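Local coordinates for precorrin-8x Methyl Mutase (Thermus thermophilus, PDB 1V9C), which probably catalyses the methyl-group migration that converts precorrin-8X to hydrogenobyrinate in adenosylcobalamin biosynthesis, at residues D42-S52 and V178-G188. Numbering follows the deposited sequence.
Sequences DFEYKALTRFS and VPWIVTEGRKG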
ATOM      1  N   ASP B  42     -12.353  -2.358  -2.552  1.00 22.74           N
ATOM      2  CA  ASP B  42     -12.444  -3.110  -3.802  1.00 27.44           C
ATOM      3  C   ASP B  42     -13.095  -4.437  -3.508  1.00 25.96           C
ATOM      4  O   ASP B  42     -12.439  -5.356  -3.020  1.00 25.03           O
ATOM      5  CB  ASP B  42     -11.071  -3.370  -4.409  1.00 30.69           C
ATOM      6  CG  ASP B  42     -11.162  -4.058  -5.766  1.00 32.54           C
ATOM      7  OD1 ASP B  42     -12.121  -4.824  -5.986  1.00 33.38           O
ATOM      8  OD2 ASP B  42     -10.274  -3.842  -6.614  1.00 28.14           O
ATOM      9  N   PHE B  43     -14.385  -4.535  -3.825  1.00 25.00           N
ATOM     10  CA  PHE B  43     -15.154  -5.741  -3.563  1.00 23.56           C
ATOM     11  C   PHE B  43     -14.811  -6.982  -4.380  1.00 24.95           C
ATOM     12  O   PHE B  43     -15.272  -8.074  -4.048  1.00 25.27           O
ATOM     13  CB  PHE B  43     -16.662  -5.445  -3.665  1.00 24.29           C
ATOM     14  CG  PHE B  43     -17.207  -4.748  -2.462  1.00 19.37           C
ATOM     15  CD1 PHE B  43     -17.135  -3.371  -2.349  1.00 23.78           C
ATOM     16  CD2 PHE B  43     -17.718  -5.474  -1.403  1.00 21.96           C
ATOM     17  CE1 PHE B  43     -17.561  -2.740  -1.202  1.00 26.48           C
ATOM     18  CE2 PHE B  43     -18.149  -4.839  -0.246  1.00 21.78           C
ATOM     19  CZ  PHE B  43     -18.069  -3.480  -0.150  1.00 25.14           C
ATOM     20  N   GLU B  44     -14.004  -6.840  -5.424  1.00 20.75           N
ATOM     21  CA  GLU B  44     -13.650  -8.009  -6.210  1.00 25.24           C
ATOM     22  C   GLU B  44     -12.830  -9.018  -5.424  1.00 28.50           C
ATOM     23  O   GLU B  44     -12.757 -10.181  -5.815  1.00 33.60           O
ATOM     24  CB  GLU B  44     -12.899  -7.626  -7.481  1.00 31.81           C
ATOM     25  CG  GLU B  44     -12.657  -8.831  -8.393  1.00 38.07           C
ATOM     26  CD  GLU B  44     -12.125  -8.459  -9.769  1.00 42.21           C
ATOM     27  OE1 GLU B  44     -12.045  -9.358 -10.634  1.00 46.74           O
ATOM     28  OE2 GLU B  44     -11.785  -7.277  -9.993  1.00 43.46           O
ATOM     29  N   TYR B  45     -12.225  -8.580  -4.316  1.00 27.85           N
ATOM     30  CA  TYR B  45     -11.416  -9.458  -3.478  1.00 22.80           C
ATOM     31  C   TYR B  45     -12.251 -10.570  -2.829  1.00 22.37           C
ATOM     32  O   TYR B  45     -11.718 -11.555  -2.331  1.00 24.94           O
ATOM     33  CB  TYR B  45     -10.667  -8.637  -2.403  1.00 20.14           C
ATOM     34  CG  TYR B  45      -9.478  -7.907  -2.973  1.00 17.56           C
ATOM     35  CD1 TYR B  45      -9.511  -6.533  -3.193  1.00 18.05           C
ATOM     36  CD2 TYR B  45      -8.362  -8.620  -3.424  1.00 14.47           C
ATOM     37  CE1 TYR B  45      -8.476  -5.893  -3.861  1.00 18.77           C
ATOM     38  CE2 TYR B  45      -7.337  -7.996  -4.098  1.00 17.43           C
ATOM     39  CZ  TYR B  45      -7.395  -6.631  -4.320  1.00 18.30           C
ATOM     40  OH  TYR B  45      -6.384  -6.025  -5.026  1.00 20.93           O
ATOM     41  N   LYS B  46     -13.565 -10.401  -2.819  1.00 29.87           N
ATOM     42  CA  LYS B  46     -14.449 -11.427  -2.260  1.00 33.50           C
ATOM     43  C   LYS B  46     -14.344 -12.671  -3.149  1.00 33.84           C
ATOM     44  O   LYS B  46     -14.390 -13.800  -2.672  1.00 37.65           O
ATOM     45  CB  LYS B  46     -15.903 -10.952  -2.276  1.00 33.72           C
ATOM     46  CG  LYS B  46     -16.857 -11.862  -1.526  1.00 33.77           C
ATOM     47  CD  LYS B  46     -18.308 -11.417  -1.692  1.00 38.14           C
ATOM     48  CE  LYS B  46     -18.874 -11.782  -3.055  1.00 35.33           C
ATOM     49  NZ  LYS B  46     -20.251 -11.229  -3.237  1.00 40.96           N
ATOM     50  N   ALA B  47     -14.196 -12.429  -4.445  1.00 32.74           N
ATOM     51  CA  ALA B  47     -14.103 -13.484  -5.443  1.00 39.86           C
ATOM     52  C   ALA B  47     -12.668 -13.896  -5.784  1.00 38.63           C
ATOM     53  O   ALA B  47     -12.429 -15.022  -6.201  1.00 42.70           O
ATOM     54  CB  ALA B  47     -14.829 -13.041  -6.714  1.00 37.03           C
ATOM     55  N   LEU B  48     -11.717 -12.990  -5.597  1.00 38.72           N
ATOM     56  CA  LEU B  48     -10.325 -13.285  -5.925  1.00 31.75           C
ATOM     57  C   LEU B  48      -9.538 -13.945  -4.809  1.00 31.03           C
ATOM     58  O   LEU B  48      -8.539 -14.609  -5.059  1.00 33.50           O
ATOM     59  CB  LEU B  48      -9.607 -12.002  -6.331  1.00 31.78           C
ATOM     60  CG  LEU B  48     -10.260 -11.158  -7.431  1.00 33.71           C
ATOM     61  CD1 LEU B  48      -9.343  -9.977  -7.744  1.00 26.06           C
ATOM     62  CD2 LEU B  48     -10.505 -12.012  -8.696  1.00 28.22           C
ATOM     63  N   THR B  49      -9.979 -13.775  -3.573  1.00 28.90           N
ATOM     64  CA  THR B  49      -9.232 -14.336  -2.465  1.00 30.55           C
ATOM     65  C   THR B  49      -9.472 -15.813  -2.225  1.00 30.47           C
ATOM     66  O   THR B  49     -10.601 -16.244  -2.025  1.00 30.18           O
ATOM     67  CB  THR B  49      -9.511 -13.548  -1.181  1.00 30.05           C
ATOM     68  OG1 THR B  49      -9.252 -12.162  -1.422  1.00 22.63           O
ATOM     69  CG2 THR B  49      -8.620 -14.033  -0.063  1.00 25.86           C
ATOM     70  N   ARG B  50      -8.387 -16.576  -2.225  1.00 31.02           N
ATOM     71  CA  ARG B  50      -8.461 -18.013  -2.022  1.00 35.83           C
ATOM     72  C   ARG B  50      -7.536 -18.477  -0.905  1.00 35.35           C
ATOM     73  O   ARG B  50      -6.393 -18.024  -0.792  1.00 34.71           O
ATOM     74  CB  ARG B  50      -8.109 -18.732  -3.329  1.00 41.17           C
ATOM     75  CG  ARG B  50      -8.560 -20.176  -3.363  1.00 55.72           C
ATOM     76  CD  ARG B  50      -9.025 -20.569  -4.753  1.00 62.48           C
ATOM     77  NE  ARG B  50      -8.156 -21.565  -5.371  1.00 69.85           N
ATOM     78  CZ  ARG B  50      -8.349 -22.063  -6.588  1.00 72.27           C
ATOM     79  NH1 ARG B  50      -9.382 -21.652  -7.313  1.00 73.53           N
ATOM     80  NH2 ARG B  50      -7.512 -22.969  -7.080  1.00 73.65           N
ATOM     81  N   PHE B  51      -8.037 -19.376  -0.068  1.00 36.37           N
ATOM     82  CA  PHE B  51      -7.243 -19.892   1.037  1.00 38.80           C
ATOM     83  C   PHE B  51      -6.905 -21.365   0.839  1.00 39.05           C
ATOM     84  O   PHE B  51      -7.567 -22.065   0.086  1.00 41.17           O
ATOM     85  CB  PHE B  51      -8.006 -19.753   2.355  1.00 36.42           C
ATOM     86  CG  PHE B  51      -8.355 -18.350   2.711  1.00 34.18           C
ATOM     87  CD1 PHE B  51      -9.364 -17.679   2.036  1.00 32.13           C
ATOM     88  CD2 PHE B  51      -7.674 -17.691   3.735  1.00 34.32           C
ATOM     89  CE1 PHE B  51      -9.696 -16.373   2.377  1.00 30.56           C
ATOM     90  CE2 PHE B  51      -7.999 -16.384   4.081  1.00 30.00           C
ATOM     91  CZ  PHE B  51      -9.012 -15.727   3.400  1.00 29.10           C
ATOM     92  N   SER B  52      -5.865 -21.829   1.510  1.00 40.62           N
ATOM     93  CA  SER B  52      -5.519 -23.237   1.430  1.00 41.78           C
ATOM     94  C   SER B  52      -6.057 -23.814   2.730  1.00 46.37           C
ATOM     95  O   SER B  52      -6.280 -23.077   3.698  1.00 46.77           O
ATOM     96  CB  SER B  52      -4.009 -23.444   1.372  1.00 37.18           C
ATOM     97  OG  SER B  52      -3.415 -23.230   2.641  1.00 41.14           O
ATOM     98  N   VAL B 178       2.700 -25.936   1.545  1.00 46.07           N
ATOM     99  CA  VAL B 178       2.742 -24.995   2.663  1.00 42.65           C
ATOM    100  C   VAL B 178       1.405 -24.262   2.677  1.00 38.70           C
ATOM    101  O   VAL B 178       0.804 -24.034   1.625  1.00 41.61           O
ATOM    102  CB  VAL B 178       3.902 -23.976   2.491  1.00 43.55           C
ATOM    103  CG1 VAL B 178       3.582 -22.998   1.378  1.00 40.62           C
ATOM    104  CG2 VAL B 178       4.146 -23.238   3.781  1.00 45.71           C
ATOM    105  N   PRO B 179       0.902 -23.905   3.860  1.00 32.49           N
ATOM    106  CA  PRO B 179      -0.381 -23.205   3.813  1.00 35.11           C
ATOM    107  C   PRO B 179      -0.224 -21.830   3.170  1.00 32.34           C
ATOM    108  O   PRO B 179       0.844 -21.226   3.223  1.00 26.87           O
ATOM    109  CB  PRO B 179      -0.798 -23.153   5.280  1.00 36.39           C
ATOM    110  CG  PRO B 179       0.497 -23.116   5.996  1.00 37.81           C
ATOM    111  CD  PRO B 179       1.377 -24.068   5.242  1.00 32.87           C
ATOM    112  N   TRP B 180      -1.275 -21.342   2.533  1.00 29.56           N
ATOM    113  CA  TRP B 180      -1.167 -20.044   1.898  1.00 31.88           C
ATOM    114  C   TRP B 180      -2.502 -19.345   1.715  1.00 29.05           C
ATOM    115  O   TRP B 180      -3.565 -19.940   1.907  1.00 27.33           O
ATOM    116  CB  TRP B 180      -0.503 -20.204   0.534  1.00 31.08           C
ATOM    117  CG  TRP B 180      -1.111 -21.333  -0.256  1.00 34.65           C
ATOM    118  CD1 TRP B 180      -0.608 -22.596  -0.400  1.00 33.24           C
ATOM    119  CD2 TRP B 180      -2.356 -21.313  -0.969  1.00 32.31           C
ATOM    120  NE1 TRP B 180      -1.460 -23.363  -1.160  1.00 33.61           N
ATOM    121  CE2 TRP B 180      -2.539 -22.605  -1.524  1.00 36.92           C
ATOM    122  CE3 TRP B 180      -3.331 -20.335  -1.198  1.00 34.98           C
ATOM    123  CZ2 TRP B 180      -3.662 -22.941  -2.289  1.00 33.58           C
ATOM    124  CZ3 TRP B 180      -4.448 -20.669  -1.956  1.00 31.52           C
ATOM    125  CH2 TRP B 180      -4.602 -21.961  -2.496  1.00 37.81           C
ATOM    126  N   ILE B 181      -2.409 -18.073   1.345  1.00 27.45           N
ATOM    127  CA  ILE B 181      -3.557 -17.223   1.059  1.00 22.88           C
ATOM    128  C   ILE B 181      -3.101 -16.436  -0.154  1.00 24.99           C
ATOM    129  O   ILE B 181      -2.018 -15.831  -0.156  1.00 26.67           O
ATOM    130  CB  ILE B 181      -3.875 -16.240   2.173  1.00 23.25           C
ATOM    131  CG1 ILE B 181      -4.089 -16.984   3.493  1.00 24.50           C
ATOM    132  CG2 ILE B 181      -5.123 -15.436   1.785  1.00 23.16           C
ATOM    133  CD1 ILE B 181      -4.481 -16.082   4.629  1.00 28.98           C
ATOM    134  N   VAL B 182      -3.934 -16.455  -1.185  1.00 20.22           N
ATOM    135  CA  VAL B 182      -3.616 -15.817  -2.435  1.00 20.63           C
ATOM    136  C   VAL B 182      -4.731 -14.924  -2.969  1.00 18.28           C
ATOM    137  O   VAL B 182      -5.905 -15.157  -2.692  1.00 21.71           O
ATOM    138  CB  VAL B 182      -3.290 -16.923  -3.493  1.00 19.83           C
ATOM    139  CG1 VAL B 182      -3.415 -16.385  -4.891  1.00 23.66           C
ATOM    140  CG2 VAL B 182      -1.875 -17.443  -3.281  1.00 24.75           C
ATOM    141  N   THR B 183      -4.351 -13.894  -3.719  1.00 16.87           N
ATOM    142  CA  THR B 183      -5.323 -13.023  -4.378  1.00 21.79           C
ATOM    143  C   THR B 183      -5.163 -13.414  -5.847  1.00 23.68           C
ATOM    144  O   THR B 183      -4.180 -13.065  -6.496  1.00 22.78           O
ATOM    145  CB  THR B 183      -5.015 -11.501  -4.208  1.00 23.52           C
ATOM    146  OG1 THR B 183      -3.670 -11.217  -4.611  1.00 23.54           O
ATOM    147  CG2 THR B 183      -5.218 -11.075  -2.762  1.00 26.22           C
ATOM    148  N   GLU B 184      -6.127 -14.181  -6.342  1.00 27.85           N
ATOM    149  CA  GLU B 184      -6.128 -14.670  -7.717  1.00 30.12           C
ATOM    150  C   GLU B 184      -6.027 -13.534  -8.729  1.00 29.19           C
ATOM    151  O   GLU B 184      -6.614 -12.471  -8.538  1.00 34.52           O
ATOM    152  CB  GLU B 184      -7.420 -15.456  -7.975  1.00 35.79           C
ATOM    153  CG  GLU B 184      -7.722 -16.546  -6.952  1.00 44.07           C
ATOM    154  CD  GLU B 184      -7.404 -17.942  -7.453  1.00 53.70           C
ATOM    155  OE1 GLU B 184      -6.206 -18.286  -7.569  1.00 55.64           O
ATOM    156  OE2 GLU B 184      -8.363 -18.691  -7.742  1.00 57.52           O
ATOM    157  N   GLY B 185      -5.265 -13.757  -9.795  1.00 25.73           N
ATOM    158  CA  GLY B 185      -5.140 -12.754 -10.829  1.00 26.23           C
ATOM    159  C   GLY B 185      -3.947 -11.828 -10.734  1.00 26.79           C
ATOM    160  O   GLY B 185      -2.915 -12.190 -10.158  1.00 26.84           O
ATOM    161  N   ARG B 186      -4.095 -10.634 -11.312  1.00 21.26           N
ATOM    162  CA  ARG B 186      -3.024  -9.645 -11.318  1.00 24.81           C
ATOM    163  C   ARG B 186      -3.098  -8.694 -10.122  1.00 24.36           C
ATOM    164  O   ARG B 186      -2.144  -7.966  -9.855  1.00 25.21           O
ATOM    165  CB  ARG B 186      -3.054  -8.825 -12.610  1.00 24.42           C
ATOM    166  CG  ARG B 186      -3.286  -9.668 -13.831  1.00 32.22           C
ATOM    167  CD  ARG B 186      -2.494  -9.201 -15.016  1.00 34.86           C
ATOM    168  NE  ARG B 186      -1.551 -10.242 -15.411  1.00 49.24           N
ATOM    169  CZ  ARG B 186      -0.880 -10.255 -16.554  1.00 51.08           C
ATOM    170  NH1 ARG B 186      -1.040  -9.274 -17.433  1.00 54.73           N
ATOM    171  NH2 ARG B 186      -0.057 -11.256 -16.821  1.00 52.14           N
ATOM    172  N   LYS B 187      -4.221  -8.710  -9.417  1.00 19.69           N
ATOM    173  CA  LYS B 187      -4.412  -7.841  -8.265  1.00 27.49           C
ATOM    174  C   LYS B 187      -3.749  -8.350  -7.007  1.00 29.56           C
ATOM    175  O   LYS B 187      -3.586  -9.552  -6.819  1.00 31.04           O
ATOM    176  CB  LYS B 187      -5.894  -7.634  -7.974  1.00 22.52           C
ATOM    177  CG  LYS B 187      -6.588  -6.773  -8.988  1.00 22.02           C
ATOM    178  CD  LYS B 187      -7.967  -6.379  -8.525  1.00 20.84           C
ATOM    179  CE  LYS B 187      -8.541  -5.352  -9.475  1.00 25.42           C
ATOM    180  NZ  LYS B 187      -9.780  -4.760  -8.935  1.00 24.05           N
ATOM    181  N   GLY B 188      -3.385  -7.405  -6.146  1.00 25.97           N
ATOM    182  CA  GLY B 188      -2.748  -7.723  -4.881  1.00 24.65           C
ATOM    183  C   GLY B 188      -2.033  -6.462  -4.443  1.00 23.24           C
ATOM    184  O   GLY B 188      -2.499  -5.370  -4.758  1.00 23.46           O
TER
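R50 and V182 form the hydrogen-bonded pair at the heart of an antiparallel ladder that adds strand 49-51 to the edge of the doubly wound α/β sheet, beside strand 180-183. Their amides and carbonyls bond in both directions, each N to O distance being 2.9 Å. At one end S52 N donates to W180 O (3.0 Å), and S52 OG, turned between its own backbone N and carbonyl carbon (chi1 75°), accepts from W180 N.

Apolar contacts flank the ladder. S52 CB sits over the indole face of W180, 3.5 Å from the centroid of the five-membered ring, a CH-pi contact, while the ring edge reaches R50 O and the side chain also lies against M174 of helix 166-174. Replacing W180 by an alanine would probably leave S52 CB without its aromatic support and open a gap beside M174. On the other sheet face, F51 and I181 run side by side; I181 CG2 rides over the ring of F51 toward its rim, and V33 and V56 also pack on F51.

Charged groups close the opposite end. E184 OE2 lies over the guanidinium face of R50, 3.2 Å from NH1, a salt bridge of charges alone, since the oxygen lies well out of the guanidinium plane and no N-H points at it. The extended K187 chain passes Y45, its CB 3.4 Å from Y45 OH, to reach two carboxylates. E44 OE2 is a weak partner of its ammonium, whereas D42 OD1 caps E44 N and D42 OD2 receives K187 NZ on its syn lone pair at 2.5 Å.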